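Local coordinates for protein 2-dehydropantoate 2-reductase (Porphyromonas gingivalis, PDB 2QYT) that probably catalyses the NADPH-dependent reduction of ketopantoate to pantoic acid, the second step in making (R)-pantoate for pantothenate biosynthesis, at residues 142-147 with 152-157; 51-56 with 72-77. All coordinates share one frame; numbering follows the deposited sequence.

Contact 1. Residues 142-147 with 152-157; sequences ISARKS and ITLEAD. With SO4 (sulfate ion), chain B; EDO (1,2-ethanediol), chain J; SO4 (sulfate ion), chain C.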
loop_
_atom_site.group_PDB
_atom_site.type_symbol
_atom_site.label_atom_id
_atom_site.label_comp_id
_atom_site.label_asym_id
_atom_site.label_seq_id
_atom_site.Cartn_x
_atom_site.Cartn_y
_atom_site.Cartn_z
ATOM N N ILE A 142 -2.140 -3.273 -7.739
ATOM C CA ILE A 142 -2.150 -4.719 -7.814
ATOM C C ILE A 142 -3.537 -5.179 -7.426
ATOM O O ILE A 142 -4.137 -4.590 -6.503
ATOM C CB ILE A 142 -1.059 -5.397 -6.913
ATOM C CG1 ILE A 142 -0.831 -6.878 -7.326
ATOM C CG2 ILE A 142 -1.288 -5.140 -5.376
ATOM C CD1 ILE A 142 0.156 -7.712 -6.349
ATOM N N SER A 143 -4.048 -6.185 -8.140
ATOM C CA SER A 143 -5.375 -6.733 -7.903
ATOM C C SER A 143 -5.277 -8.109 -7.277
ATOM O O SER A 143 -5.431 -9.129 -7.944
ATOM C CB SER A 143 -6.109 -6.842 -9.232
ATOM O OG SER A 143 -6.269 -5.539 -9.768
ATOM N N ALA A 144 -5.037 -8.138 -5.980
ATOM C CA ALA A 144 -4.660 -9.356 -5.274
ATOM C C ALA A 144 -5.436 -9.463 -3.994
ATOM O O ALA A 144 -5.692 -8.454 -3.326
ATOM C CB ALA A 144 -3.198 -9.335 -4.987
ATOM N N ARG A 145 -5.804 -10.692 -3.652
ATOM C CA ARG A 145 -6.777 -11.027 -2.606
ATOM C C ARG A 145 -6.261 -12.246 -1.843
ATOM O O ARG A 145 -5.869 -13.197 -2.512
ATOM C CB ARG A 145 -8.026 -11.501 -3.357
ATOM C CG ARG A 145 -9.343 -10.986 -2.910
ATOM C CD ARG A 145 -10.424 -11.359 -3.976
ATOM N NE ARG A 145 -10.612 -12.807 -4.177
ATOM C CZ ARG A 145 -10.613 -13.434 -5.353
ATOM N NH1 ARG A 145 -10.438 -12.767 -6.502
ATOM N NH2 ARG A 145 -10.804 -14.745 -5.375
ATOM N N LYS A 146 -6.333 -12.290 -0.519
ATOM C CA LYS A 146 -6.159 -13.586 0.132
ATOM C C LYS A 146 -7.484 -14.281 -0.068
ATOM O O LYS A 146 -8.487 -13.788 0.449
ATOM C CB LYS A 146 -5.872 -13.466 1.622
ATOM C CG LYS A 146 -5.887 -14.825 2.298
ATOM C CD LYS A 146 -5.482 -14.703 3.739
ATOM C CE LYS A 146 -6.671 -14.528 4.622
ATOM N NZ LYS A 146 -6.256 -13.556 5.661
ATOM N N SER A 147 -7.530 -15.372 -0.853
ATOM C CA SER A 147 -8.848 -15.945 -1.163
ATOM C C SER A 147 -9.179 -17.242 -0.386
ATOM O O SER A 147 -10.292 -17.738 -0.470
ATOM C CB SER A 147 -9.018 -16.174 -2.678
ATOM O OG SER A 147 -8.022 -17.086 -3.135
ATOM N N ILE A 152 -3.186 -16.840 -2.098
ATOM C CA ILE A 152 -3.381 -15.538 -2.713
ATOM C C ILE A 152 -3.809 -15.749 -4.168
ATOM O O ILE A 152 -3.222 -16.576 -4.911
ATOM C CB ILE A 152 -2.066 -14.671 -2.712
ATOM C CG1 ILE A 152 -1.425 -14.634 -1.299
ATOM C CG2 ILE A 152 -2.330 -13.271 -3.161
ATOM C CD1 ILE A 152 -2.435 -14.239 -0.161
ATOM N N THR A 153 -4.814 -14.983 -4.576
ATOM C CA THR A 153 -5.239 -14.965 -5.956
ATOM C C THR A 153 -5.058 -13.548 -6.516
ATOM O O THR A 153 -5.478 -12.566 -5.881
ATOM C CB THR A 153 -6.736 -15.324 -6.056
ATOM O OG1 THR A 153 -6.901 -16.632 -5.477
ATOM C CG2 THR A 153 -7.239 -15.300 -7.516
ATOM N N LEU A 154 -4.402 -13.461 -7.666
ATOM C CA LEU A 154 -4.386 -12.252 -8.468
ATOM C C LEU A 154 -5.331 -12.375 -9.605
ATOM O O LEU A 154 -5.338 -13.367 -10.359
ATOM C CB LEU A 154 -3.009 -11.946 -9.046
ATOM C CG LEU A 154 -1.950 -11.291 -8.171
ATOM C CD1 LEU A 154 -1.626 -12.182 -7.006
ATOM C CD2 LEU A 154 -0.690 -11.006 -9.041
ATOM N N GLU A 155 -6.120 -11.339 -9.801
ATOM C CA GLU A 155 -7.041 -11.453 -10.875
ATOM C C GLU A 155 -6.385 -10.961 -12.158
ATOM O O GLU A 155 -6.915 -11.143 -13.234
ATOM C CB GLU A 155 -8.358 -10.761 -10.531
ATOM C CG GLU A 155 -8.261 -9.319 -10.345
ATOM C CD GLU A 155 -9.636 -8.709 -10.110
ATOM O OE1 GLU A 155 -10.254 -9.028 -9.052
ATOM O OE2 GLU A 155 -10.064 -7.922 -10.981
ATOM N N ALA A 156 -5.211 -10.350 -12.030
ATOM C CA ALA A 156 -4.436 -9.973 -13.213
ATOM C C ALA A 156 -2.975 -10.087 -12.817
ATOM O O ALA A 156 -2.638 -9.856 -11.669
ATOM C CB ALA A 156 -4.765 -8.575 -13.680
ATOM N N ASP A 157 -2.117 -10.433 -13.767
ATOM C CA ASP A 157 -0.685 -10.497 -13.496
ATOM C C ASP A 157 0.020 -9.163 -13.197
ATOM O O ASP A 157 0.956 -9.137 -12.388
ATOM C CB ASP A 157 0.031 -11.195 -14.642
ATOM C CG ASP A 157 0.039 -12.658 -14.483
ATOM O OD1 ASP A 157 0.625 -13.166 -13.498
ATOM O OD2 ASP A 157 -0.574 -13.305 -15.327
HETATM S S SO4 B . -6.929 -8.946 1.121
HETATM O O1 SO4 B . -6.067 -8.436 0.074
HETATM O O2 SO4 B . -8.285 -8.544 0.733
HETATM O O3 SO4 B . -6.835 -10.387 1.272
HETATM O O4 SO4 B . -6.562 -8.338 2.386
HETATM C C1 EDO J . 4.039 -8.607 -13.324
HETATM O O1 EDO J . 3.661 -9.566 -12.351
HETATM C C2 EDO J . 4.834 -7.488 -12.694
HETATM O O2 EDO J . 4.002 -6.332 -12.842
HETATM S S SO4 C . -2.675 -12.551 7.985
HETATM O O1 SO4 C . -1.594 -12.602 7.022
HETATM O O2 SO4 C . -3.889 -12.272 7.212
HETATM O O3 SO4 C . -2.841 -13.822 8.684
HETATM O O4 SO4 C . -2.384 -11.440 8.916
HETATM O O HOH W 1 -2.819 -7.486 -10.427
#
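R145 and T153 face each other as the hydrogen-bonded pair of an antiparallel hairpin. The amide of T153 reaches R145 O at 2.9 Å in a nearly straight bond (169° at the hydrogen), whereas the return bond from R145 N to T153 O is more bent, at 144°. Two residues further on, E155 N donates to S143 O at 3.0 Å. The same S143 O also receives the CA-H of L154.

The side chains divide between the two faces of the sheet. R145 and T153 share one face; the arginine is modelled in two conformers, so where its guanidinium lies against the threonine is doubtful. OG1 of T153 turns to S147 OG, 2.6 Å away; with chi1 of 61° the serine hydroxyl sits between its own backbone N and carbonyl carbon, swung toward the threonine. CG of E155 packs on CB of S143 at 3.5 Å. On the other face, A144 CB rests on L154 CD1 (3.8 Å), and I152 CD1 reaches back beneath CA and CB of K146.

Farther out, strand 58-61 pairs with the outer edge of 152-154, and Y22 of helix 18-33 packs against both I142 and L154. A water joins S143 N to A156 O where the chain turns a corner at 155-157. K146 N donates to O3 of one sulfate at 2.7 Å, an ion that G18 N also binds; K146 NZ weakly holds a second sulfate, which L16 N and R45 N bind. Amides and a lysine converging on two anions beside a Rossmann-type glycine-rich turn are consistent with a site for the phosphate groups of NADPH.

Contact 2. Residues 51-56 with 72-77; sequences AIRAAG and TCVTDN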
loop_
_atom_site.group_PDB
_atom_site.type_symbol
_atom_site.label_atom_id
_atom_site.label_comp_id
_atom_site.label_asym_id
_atom_site.label_seq_id
_atom_site.Cartn_x
_atom_site.Cartn_y
_atom_site.Cartn_z
ATOM N N ALA A 51 -2.341 -22.952 7.565
ATOM C CA ALA A 51 -2.356 -23.542 6.230
ATOM C C ALA A 51 -0.995 -23.376 5.532
ATOM O O ALA A 51 -0.556 -24.260 4.794
ATOM C CB ALA A 51 -3.434 -22.906 5.382
ATOM N N ILE A 52 -0.367 -22.226 5.724
ATOM C CA ILE A 52 0.991 -21.951 5.216
ATOM C C ILE A 52 1.960 -22.964 5.819
ATOM O O ILE A 52 2.689 -23.588 5.063
ATOM C CB ILE A 52 1.422 -20.527 5.536
ATOM C CG1 ILE A 52 0.520 -19.555 4.754
ATOM C CG2 ILE A 52 2.890 -20.275 5.195
ATOM C CD1 ILE A 52 0.781 -18.129 5.059
ATOM N N ARG A 53 1.909 -23.183 7.140
ATOM C CA ARG A 53 2.876 -24.109 7.760
ATOM C C ARG A 53 2.661 -25.535 7.257
ATOM O O ARG A 53 3.623 -26.282 7.083
ATOM C CB ARG A 53 2.903 -24.038 9.319
ATOM C CG ARG A 53 3.156 -22.602 9.840
ATOM C CD ARG A 53 4.165 -22.389 10.989
ATOM N NE ARG A 53 3.481 -22.120 12.240
ATOM C CZ ARG A 53 3.868 -21.306 13.227
ATOM N NH1 ARG A 53 4.999 -20.599 13.210
ATOM N NH2 ARG A 53 3.069 -21.222 14.274
ATOM N N ALA A 54 1.405 -25.926 7.068
ATOM C CA ALA A 54 1.084 -27.272 6.596
ATOM C C ALA A 54 1.508 -27.509 5.133
ATOM O O ALA A 54 1.983 -28.603 4.785
ATOM C CB ALA A 54 -0.419 -27.565 6.790
ATOM N N ALA A 55 1.329 -26.496 4.282
ATOM C CA ALA A 55 1.748 -26.597 2.889
ATOM C C ALA A 55 3.261 -26.402 2.776
ATOM O O ALA A 55 3.843 -26.652 1.733
ATOM C CB ALA A 55 1.016 -25.576 2.005
ATOM N N GLY A 56 3.902 -25.967 3.852
ATOM C CA GLY A 56 5.286 -25.499 3.759
ATOM C C GLY A 56 5.450 -24.245 2.882
ATOM O O GLY A 56 6.558 -23.942 2.413
ATOM N N THR A 72 11.785 -18.051 4.647
ATOM C CA THR A 72 12.800 -18.428 5.646
ATOM C C THR A 72 12.060 -18.681 6.939
ATOM O O THR A 72 12.384 -19.601 7.658
ATOM C CB THR A 72 13.833 -17.304 5.869
ATOM O OG1 THR A 72 14.263 -16.871 4.584
ATOM C CG2 THR A 72 15.103 -17.802 6.727
ATOM N N CYS A 73 11.081 -17.836 7.235
ATOM C CA CYS A 73 10.430 -17.957 8.518
ATOM C C CYS A 73 9.022 -17.434 8.344
ATOM O O CYS A 73 8.800 -16.456 7.628
ATOM C CB CYS A 73 11.242 -17.184 9.589
ATOM S SG CYS A 73 10.406 -16.969 11.185
ATOM N N VAL A 74 8.062 -18.129 8.959
ATOM C CA VAL A 74 6.684 -17.649 9.006
ATOM C C VAL A 74 6.156 -17.919 10.411
ATOM O O VAL A 74 6.362 -18.994 10.975
ATOM C CB VAL A 74 5.742 -18.277 7.913
ATOM C CG1 VAL A 74 5.606 -19.823 8.152
ATOM C CG2 VAL A 74 4.331 -17.628 7.979
ATOM N N THR A 75 5.477 -16.914 10.970
ATOM C CA THR A 75 5.086 -16.964 12.377
ATOM C C THR A 75 4.009 -15.911 12.645
ATOM O O THR A 75 3.805 -15.058 11.800
ATOM C CB THR A 75 6.334 -16.817 13.341
ATOM O OG1 THR A 75 5.876 -16.868 14.669
ATOM C CG2 THR A 75 7.115 -15.488 13.161
ATOM N N ASP A 76 3.291 -16.007 13.781
ATOM C CA ASP A 76 2.412 -14.909 14.237
ATOM C C ASP A 76 3.115 -14.000 15.234
ATOM O O ASP A 76 2.505 -13.095 15.757
ATOM C CB ASP A 76 1.055 -15.409 14.813
ATOM C CG ASP A 76 1.216 -16.442 15.881
ATOM O OD1 ASP A 76 2.362 -16.721 16.288
ATOM O OD2 ASP A 76 0.182 -16.984 16.333
ATOM N N ASN A 77 4.392 -14.266 15.498
ATOM C CA ASN A 77 5.137 -13.536 16.545
ATOM C C ASN A 77 6.388 -12.781 16.050
ATOM O O ASN A 77 7.434 -13.392 15.866
ATOM C CB ASN A 77 5.525 -14.488 17.652
ATOM C CG ASN A 77 5.943 -13.775 18.954
ATOM O OD1 ASN A 77 6.312 -12.578 18.988
ATOM N ND2 ASN A 77 5.900 -14.533 20.035
#
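R53 leans from helix 46-55 across V74 of strand 73-75, and its length can be followed outward. CB leaves the helix neither toward nor away from the strand, and CG lies beside the backbone N (chi1 -55°), from where it meets CG1 of V74 at 4.1 Å. CD passes the same methyl and comes to 4.0 Å from V74 O. Bends at chi2 and chi3 then bring NH1 down on that carbonyl: NH1 to V74 O is 3.1 Å, but the angle of 130° at the hydrogen makes the bond weak. The guanidinium meets the oxygen obliquely, and NH1 also lies 3.7 Å from CA of T75. NH2 has a long, weak ion pair with E50, one turn back on the helix.

Next to the arginine, I52 points toward the strand and sets CG2 against both methyls of V74, 4.0 Å from CG1. V74 thus lies under both I52 and R53, with L49 and W42 adding to its surroundings. Beyond it, T75 turns away: its OG1 accepts from N77 N in an ST turn and bonds to E80, just where the next helix starts.

Helical residues 51-55 run at 144° to strand 73-75 and lie over this edge strand of the parallel sheet, as a helix does against the sheet of a Rossmann-type NADP-binding domain.

Both contacts belong to the NADP-binding part of the chain, with centres about 20 Å apart and nearest atoms about 7 Å apart, so they do not touch. Contact 2 closes first along the sequence and concerns the parallel sheet, at its edge strand 73-75; contact 1 lies in the mixed sheet. Strand 58-61, which follows the helix of contact 2, pairs with strand 151-154 of contact 1, so the chain between 51-56 and 72-77 crosses from one sheet to the other and back. The loop residues L16 and R45 also connect them: both bind the sulfate that K146 NZ of contact 1 holds weakly, while L16 touches I52 and R45 touches D76 of contact 2.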